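Long-range contacts in mitogen-activated protein kinase kinase kinase 7 interacting protein 1 (Anopheles gambiae, PDB 2IRM), which probably acts as an adapter with a PP2C-type phosphatase fold that binds the kinase TAK1 and promotes its autophosphorylation and activation: residues A[37-42]-A[55-60]; A[62-67]-A[151-156]. All coordinates share one frame; numbering follows the deposited sequence.

Interaction 1: A[37-42]-A[55-60]; sequences SRDKKC and ILSGHN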
ATOM      1  N   SER A  37      -6.027   8.012 -10.597  1.00 56.13           N
ATOM      2  CA  SER A  37      -5.049   7.317  -9.755  1.00 55.09           C
ATOM      3  C   SER A  37      -5.829   6.611  -8.670  1.00 54.55           C
ATOM      4  O   SER A  37      -6.836   7.132  -8.180  1.00 54.55           O
ATOM      5  CB  SER A  37      -4.037   8.273  -9.121  1.00 55.24           C
ATOM      6  OG  SER A  37      -2.981   7.558  -8.496  1.00 54.08           O
ATOM      7  N   ARG A  38      -5.383   5.415  -8.317  1.00 53.80           N
ATOM      8  CA  ARG A  38      -5.984   4.674  -7.219  1.00 53.14           C
ATOM      9  C   ARG A  38      -5.160   4.850  -5.935  1.00 52.47           C
ATOM     10  O   ARG A  38      -5.602   4.473  -4.855  1.00 52.48           O
ATOM     11  CB  ARG A  38      -6.126   3.193  -7.589  1.00 53.43           C
ATOM     12  CG  ARG A  38      -7.099   2.897  -8.734  1.00 53.68           C
ATOM     13  CD  ARG A  38      -8.427   2.380  -8.194  1.00 53.83           C
ATOM     14  NE  ARG A  38      -9.357   1.950  -9.244  1.00 54.26           N
ATOM     15  CZ  ARG A  38      -9.357   0.746  -9.813  1.00 53.77           C
ATOM     16  NH1 ARG A  38      -8.461  -0.168  -9.459  1.00 54.13           N
ATOM     17  NH2 ARG A  38     -10.251   0.454 -10.744  1.00 53.46           N
ATOM     18  N   ASP A  39      -3.964   5.421  -6.065  1.00 51.61           N
ATOM     19  CA  ASP A  39      -3.122   5.744  -4.921  1.00 51.11           C
ATOM     20  C   ASP A  39      -3.466   7.111  -4.317  1.00 50.55           C
ATOM     21  O   ASP A  39      -3.543   8.126  -5.023  1.00 50.50           O
ATOM     22  CB  ASP A  39      -1.651   5.741  -5.330  1.00 51.37           C
ATOM     23  CG  ASP A  39      -1.008   4.358  -5.271  1.00 53.02           C
ATOM     24  OD1 ASP A  39      -1.653   3.361  -4.860  1.00 54.96           O
ATOM     25  OD2 ASP A  39       0.182   4.276  -5.644  1.00 54.45           O
ATOM     26  N   LYS A  40      -3.659   7.138  -3.003  1.00 49.86           N
ATOM     27  CA  LYS A  40      -3.897   8.394  -2.289  1.00 48.98           C
ATOM     28  C   LYS A  40      -2.774   8.675  -1.291  1.00 48.41           C
ATOM     29  O   LYS A  40      -2.382   7.804  -0.515  1.00 48.35           O
ATOM     30  CB  LYS A  40      -5.273   8.392  -1.619  1.00 48.85           C
ATOM     31  CG  LYS A  40      -6.432   8.389  -2.622  1.00 49.40           C
ATOM     32  CD  LYS A  40      -6.625   9.769  -3.267  1.00 51.01           C
ATOM     33  CE  LYS A  40      -7.265   9.691  -4.643  1.00 50.73           C
ATOM     34  NZ  LYS A  40      -6.973  10.920  -5.445  1.00 51.16           N
ATOM     35  N   LYS A  41      -2.241   9.890  -1.351  1.00 47.75           N
ATOM     36  CA  LYS A  41      -1.058  10.265  -0.587  1.00 47.12           C
ATOM     37  C   LYS A  41      -1.347  11.410   0.367  1.00 46.59           C
ATOM     38  O   LYS A  41      -2.274  12.184   0.159  1.00 46.53           O
ATOM     39  CB  LYS A  41       0.105  10.641  -1.521  1.00 47.04           C
ATOM     40  CG  LYS A  41      -0.328  11.119  -2.901  1.00 47.75           C
ATOM     41  CD  LYS A  41       0.426  12.368  -3.363  1.00 48.43           C
ATOM     42  CE  LYS A  41      -0.430  13.170  -4.336  1.00 48.03           C
ATOM     43  NZ  LYS A  41       0.191  14.463  -4.701  1.00 49.04           N
ATOM     44  N   CYS A  42      -0.560  11.483   1.430  1.00 46.19           N
ATOM     45  CA  CYS A  42      -0.514  12.654   2.280  1.00 45.96           C
ATOM     46  C   CYS A  42       0.914  12.872   2.765  1.00 45.72           C
ATOM     47  O   CYS A  42       1.648  11.923   3.023  1.00 45.64           O
ATOM     48  CB  CYS A  42      -1.494  12.532   3.453  1.00 45.91           C
ATOM     49  SG  CYS A  42      -0.883  13.234   5.013  1.00 46.59           S
ATOM     50  N   ILE A  55       0.601   6.553   2.361  1.00 43.60           N
ATOM     51  CA  ILE A  55       0.094   6.162   1.052  1.00 43.58           C
ATOM     52  C   ILE A  55      -0.975   5.117   1.255  1.00 43.48           C
ATOM     53  O   ILE A  55      -0.795   4.150   1.992  1.00 43.38           O
ATOM     54  CB  ILE A  55       1.164   5.573   0.116  1.00 43.55           C
ATOM     55  CG1 ILE A  55       2.407   6.454   0.063  1.00 43.45           C
ATOM     56  CG2 ILE A  55       0.591   5.411  -1.283  1.00 43.63           C
ATOM     57  CD1 ILE A  55       3.566   5.793  -0.642  1.00 43.80           C
ATOM     58  N   LEU A  56      -2.100   5.331   0.599  1.00 43.76           N
ATOM     59  CA  LEU A  56      -3.188   4.383   0.641  1.00 44.01           C
ATOM     60  C   LEU A  56      -3.462   3.917  -0.765  1.00 44.19           C
ATOM     61  O   LEU A  56      -3.836   4.722  -1.635  1.00 44.22           O
ATOM     62  CB  LEU A  56      -4.424   5.009   1.269  1.00 43.82           C
ATOM     63  CG  LEU A  56      -4.230   5.045   2.776  1.00 44.18           C
ATOM     64  CD1 LEU A  56      -3.657   6.393   3.205  1.00 43.97           C
ATOM     65  CD2 LEU A  56      -5.542   4.749   3.463  1.00 44.87           C
ATOM     66  N   SER A  57      -3.245   2.622  -0.988  1.00 44.04           N
ATOM     67  CA  SER A  57      -3.387   2.050  -2.313  1.00 43.93           C
ATOM     68  C   SER A  57      -4.740   1.417  -2.451  1.00 43.78           C
ATOM     69  O   SER A  57      -5.024   0.417  -1.816  1.00 43.74           O
ATOM     70  CB  SER A  57      -2.289   1.035  -2.560  1.00 44.06           C
ATOM     71  OG  SER A  57      -1.037   1.688  -2.672  1.00 44.90           O
ATOM     72  N   GLY A  58      -5.585   2.021  -3.273  1.00 44.11           N
ATOM     73  CA  GLY A  58      -6.927   1.503  -3.489  1.00 44.61           C
ATOM     74  C   GLY A  58      -6.891   0.272  -4.375  1.00 44.92           C
ATOM     75  O   GLY A  58      -6.154   0.239  -5.366  1.00 45.03           O
ATOM     76  N   HIS A  59      -7.677  -0.741  -4.007  1.00 44.94           N
ATOM     77  CA  HIS A  59      -7.816  -1.954  -4.809  1.00 45.16           C
ATOM     78  C   HIS A  59      -9.194  -2.081  -5.462  1.00 45.00           C
ATOM     79  O   HIS A  59     -10.223  -2.050  -4.779  1.00 45.15           O
ATOM     80  CB  HIS A  59      -7.500  -3.178  -3.958  1.00 45.22           C
ATOM     81  CG  HIS A  59      -6.102  -3.186  -3.438  1.00 46.38           C
ATOM     82  ND1 HIS A  59      -5.809  -3.225  -2.089  1.00 47.46           N
ATOM     83  CD2 HIS A  59      -4.913  -3.123  -4.085  1.00 46.83           C
ATOM     84  CE1 HIS A  59      -4.498  -3.203  -1.929  1.00 47.64           C
ATOM     85  NE2 HIS A  59      -3.930  -3.144  -3.125  1.00 47.65           N
ATOM     86  N   ASN A  60      -9.200  -2.233  -6.784  1.00 44.79           N
ATOM     87  CA  ASN A  60     -10.438  -2.294  -7.578  1.00 45.22           C
ATOM     88  C   ASN A  60     -11.296  -1.041  -7.461  1.00 45.26           C
ATOM     89  O   ASN A  60     -12.390  -0.976  -8.023  1.00 45.30           O
ATOM     90  CB  ASN A  60     -11.287  -3.522  -7.234  1.00 45.28           C
ATOM     91  CG  ASN A  60     -10.471  -4.786  -7.144  1.00 46.28           C
ATOM     92  OD1 ASN A  60      -9.894  -5.244  -8.134  1.00 46.77           O
ATOM     93  ND2 ASN A  60     -10.419  -5.367  -5.949  1.00 47.27           N
TER
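The open ends of a beta hairpin, strand 39-45 paired with strand 50-59, meet where Lys-40 and Leu-56 form an antiparallel hydrogen-bonded pair. Their backbones bond twice: Lys-40 N to Leu-56 O at 2.8 Å, with an angle at hydrogen of 172°, and Leu-56 N to Lys-40 O at 2.7 Å. Beyond this ring Gly-58 N donates to Arg-38 O over 2.9 Å, approaching from above the carbonyl plane.

Asp-39 and Ser-57 face each other in the adjoining non-hydrogen-bonded pair, CA to CA 4.5 Å. Chi1 of Asp-39 (-86°) sets CG beside the backbone N, and its OD1 accepts from Ser-57 OG over 2.8 Å, from above the carboxylate plane. The other oxygen, OD2, bonds Thr-349 OG1 of strand 344-354, so both branches of this buried carboxylate have partners.

Where the pairing ends, the Arg-38 guanidinium lies over the backbone of Asn-60, whose C sits 3.5 Å above the centre of its plane. A strand axis angle of 168° and the alternation of pair types show regular antiparallel pairing, and the short connection makes it a hairpin, here at the edge of one sheet of the PP2C beta-sandwich.

Interaction 2: A[62-67]-A[151-156]; sequences VTVAEN and LSVGSS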
ATOM      1  N   VAL A  62     -11.155   3.436  -5.811  1.00 45.01           N
ATOM      2  CA  VAL A  62     -10.509   4.535  -5.107  1.00 44.69           C
ATOM      3  C   VAL A  62     -11.317   4.952  -3.872  1.00 44.82           C
ATOM      4  O   VAL A  62     -10.773   5.524  -2.921  1.00 44.93           O
ATOM      5  CB  VAL A  62     -10.286   5.722  -6.070  1.00 44.55           C
ATOM      6  CG1 VAL A  62     -11.624   6.243  -6.610  1.00 44.67           C
ATOM      7  CG2 VAL A  62      -9.458   6.820  -5.427  1.00 43.95           C
ATOM      8  N   THR A  63     -12.613   4.644  -3.887  1.00 44.82           N
ATOM      9  CA  THR A  63     -13.522   5.021  -2.805  1.00 44.70           C
ATOM     10  C   THR A  63     -12.933   4.764  -1.409  1.00 44.47           C
ATOM     11  O   THR A  63     -12.814   5.680  -0.603  1.00 44.28           O
ATOM     12  CB  THR A  63     -14.912   4.352  -2.987  1.00 44.68           C
ATOM     13  OG1 THR A  63     -15.596   4.993  -4.065  1.00 44.11           O
ATOM     14  CG2 THR A  63     -15.763   4.477  -1.729  1.00 45.06           C
ATOM     15  N   VAL A  64     -12.524   3.532  -1.141  1.00 44.47           N
ATOM     16  CA  VAL A  64     -12.060   3.169   0.203  1.00 44.50           C
ATOM     17  C   VAL A  64     -10.768   3.892   0.635  1.00 44.53           C
ATOM     18  O   VAL A  64     -10.665   4.335   1.776  1.00 44.30           O
ATOM     19  CB  VAL A  64     -11.930   1.629   0.368  1.00 44.38           C
ATOM     20  CG1 VAL A  64     -11.370   1.278   1.733  1.00 44.29           C
ATOM     21  CG2 VAL A  64     -13.282   0.954   0.152  1.00 43.67           C
ATOM     22  N   ALA A  65      -9.801   4.006  -0.277  1.00 44.76           N
ATOM     23  CA  ALA A  65      -8.534   4.672   0.010  1.00 45.01           C
ATOM     24  C   ALA A  65      -8.751   6.153   0.300  1.00 45.57           C
ATOM     25  O   ALA A  65      -8.202   6.678   1.278  1.00 45.80           O
ATOM     26  CB  ALA A  65      -7.559   4.487  -1.131  1.00 44.83           C
ATOM     27  N   GLU A  66      -9.549   6.820  -0.540  1.00 45.99           N
ATOM     28  CA  GLU A  66      -9.980   8.203  -0.288  1.00 46.45           C
ATOM     29  C   GLU A  66     -10.528   8.333   1.135  1.00 46.25           C
ATOM     30  O   GLU A  66      -9.931   9.004   1.973  1.00 46.51           O
ATOM     31  CB  GLU A  66     -11.051   8.639  -1.294  1.00 46.24           C
ATOM     32  CG  GLU A  66     -10.542   9.347  -2.552  1.00 47.18           C
ATOM     33  CD  GLU A  66     -11.610   9.429  -3.665  1.00 47.64           C
ATOM     34  OE1 GLU A  66     -11.581  10.391  -4.478  1.00 48.00           O
ATOM     35  OE2 GLU A  66     -12.482   8.522  -3.729  1.00 49.67           O
ATOM     36  N   ASN A  67     -11.642   7.656   1.403  1.00 46.17           N
ATOM     37  CA  ASN A  67     -12.314   7.705   2.698  1.00 46.24           C
ATOM     38  C   ASN A  67     -11.424   7.390   3.887  1.00 46.32           C
ATOM     39  O   ASN A  67     -11.570   7.999   4.940  1.00 46.40           O
ATOM     40  CB  ASN A  67     -13.512   6.757   2.713  1.00 46.35           C
ATOM     41  CG  ASN A  67     -14.614   7.192   1.772  1.00 46.54           C
ATOM     42  OD1 ASN A  67     -14.766   8.375   1.477  1.00 46.81           O
ATOM     43  ND2 ASN A  67     -15.395   6.227   1.292  1.00 47.46           N
ATOM     44  N   LEU A 151     -18.430  -4.447  -3.983  1.00 49.98           N
ATOM     45  CA  LEU A 151     -17.970  -4.585  -2.603  1.00 49.07           C
ATOM     46  C   LEU A 151     -16.690  -5.429  -2.507  1.00 48.83           C
ATOM     47  O   LEU A 151     -16.374  -6.011  -1.467  1.00 48.64           O
ATOM     48  CB  LEU A 151     -19.082  -5.109  -1.684  1.00 48.88           C
ATOM     49  CG  LEU A 151     -20.110  -6.098  -2.214  1.00 48.39           C
ATOM     50  CD1 LEU A 151     -19.478  -7.441  -2.435  1.00 48.92           C
ATOM     51  CD2 LEU A 151     -21.242  -6.223  -1.236  1.00 48.59           C
ATOM     52  N   SER A 152     -15.964  -5.482  -3.618  1.00 48.53           N
ATOM     53  CA  SER A 152     -14.630  -6.051  -3.648  1.00 48.44           C
ATOM     54  C   SER A 152     -13.619  -4.928  -3.479  1.00 48.22           C
ATOM     55  O   SER A 152     -12.408  -5.177  -3.452  1.00 48.44           O
ATOM     56  CB  SER A 152     -14.374  -6.740  -4.989  1.00 48.59           C
ATOM     57  OG  SER A 152     -14.074  -5.783  -6.003  1.00 49.06           O
ATOM     58  N   VAL A 153     -14.117  -3.692  -3.399  1.00 47.54           N
ATOM     59  CA  VAL A 153     -13.253  -2.522  -3.268  1.00 46.93           C
ATOM     60  C   VAL A 153     -12.719  -2.426  -1.845  1.00 46.41           C
ATOM     61  O   VAL A 153     -13.479  -2.546  -0.889  1.00 46.41           O
ATOM     62  CB  VAL A 153     -13.978  -1.199  -3.663  1.00 46.98           C
ATOM     63  CG1 VAL A 153     -13.088   0.008  -3.405  1.00 46.77           C
ATOM     64  CG2 VAL A 153     -14.395  -1.223  -5.141  1.00 47.16           C
ATOM     65  N   GLY A 154     -11.409  -2.229  -1.727  1.00 45.75           N
ATOM     66  CA  GLY A 154     -10.756  -1.994  -0.447  1.00 45.11           C
ATOM     67  C   GLY A 154      -9.455  -1.243  -0.646  1.00 44.71           C
ATOM     68  O   GLY A 154      -9.208  -0.710  -1.728  1.00 44.60           O
ATOM     69  N   SER A 155      -8.615  -1.200   0.388  1.00 44.40           N
ATOM     70  CA  SER A 155      -7.352  -0.466   0.293  1.00 44.39           C
ATOM     71  C   SER A 155      -6.233  -0.940   1.213  1.00 44.34           C
ATOM     72  O   SER A 155      -6.446  -1.170   2.405  1.00 44.69           O
ATOM     73  CB  SER A 155      -7.578   1.025   0.533  1.00 44.38           C
ATOM     74  OG  SER A 155      -6.376   1.745   0.348  1.00 44.76           O
ATOM     75  N   SER A 156      -5.037  -1.076   0.648  1.00 44.01           N
ATOM     76  CA  SER A 156      -3.832  -1.197   1.452  1.00 43.76           C
ATOM     77  C   SER A 156      -3.504   0.184   1.976  1.00 43.49           C
ATOM     78  O   SER A 156      -3.984   1.182   1.429  1.00 43.56           O
ATOM     79  CB  SER A 156      -2.671  -1.713   0.606  1.00 43.85           C
ATOM     80  OG  SER A 156      -2.713  -3.120   0.508  1.00 43.96           O
TER
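Val-64 and Val-153 supply the apolar part of this contact, where the first turn of helix 63-75 packs against the beginning of strand 154-163. The short helix and strand segments approach to 6.6 Å between axes, with 59° between their directions. Val-64 CG2 touches Val-153 CG1 at 3.7 Å, the two side chains passing alongside one another and running opposite ways. The same CG2 also reaches the backbone, lying 3.7 Å from Val-153 O. One branch of Val-64 thus meets both the side chain and the carbonyl of Val-153.

A second group of contacts sets side chain against backbone. CB of Val-64 rests 3.9 Å from Gly-154 CA, so the valine meets bare backbone here. The other branch, CG1, anti to its own backbone N (chi1 177°), extends to Ser-155 N at 3.9 Å. One valine therefore spans three successive residues, 153 to 155.

The remaining contact is of mixed polarity. Ser-155 OG, anti to its backbone N (chi1 -176°), approaches Ala-65 CB at 3.3 Å. This is a van der Waals meeting, since the methyl offers no polar partner. The hydroxyl instead donates to Ser-156 O over 2.7 Å, with Ser-57 O of the neighbouring strand 50-59 as a second, weak partner for the same hydrogen. Leu-56 of that strand touches both Ala-65 and Ser-155, which links this contact to the sheet.

The helix consequently joins the strand and the residue leading into it through methyl groups and backbone, without polar bonding between the two segments; the buried serine hydroxyl, although it lies against Ala-65 CB, has strand carbonyls as its polar partners, consistent with attachment by shape and burial.

From the N terminus, strand 39-45 turns back into strand 50-59, and interaction 1 closes this short loop by pairing the two open ends of the hairpin. The chain then enters helix 63-75 almost at once. Interaction 2 begins there and closes only after 83 intervening residues, largely helical where modelled, when strand 154-163 arrives. The contacts are therefore in series, neither nested nor crossed; the centres of interaction 1 and interaction 2 lie about 8 Å apart. Strands 50-59 and 154-163 are antiparallel neighbours: His-59 N lies 2.7 Å from Gly-154 O, a probable hydrogen bond. Interaction 1 thus builds one side of the sheet, and interaction 2 fastens the following helix onto it.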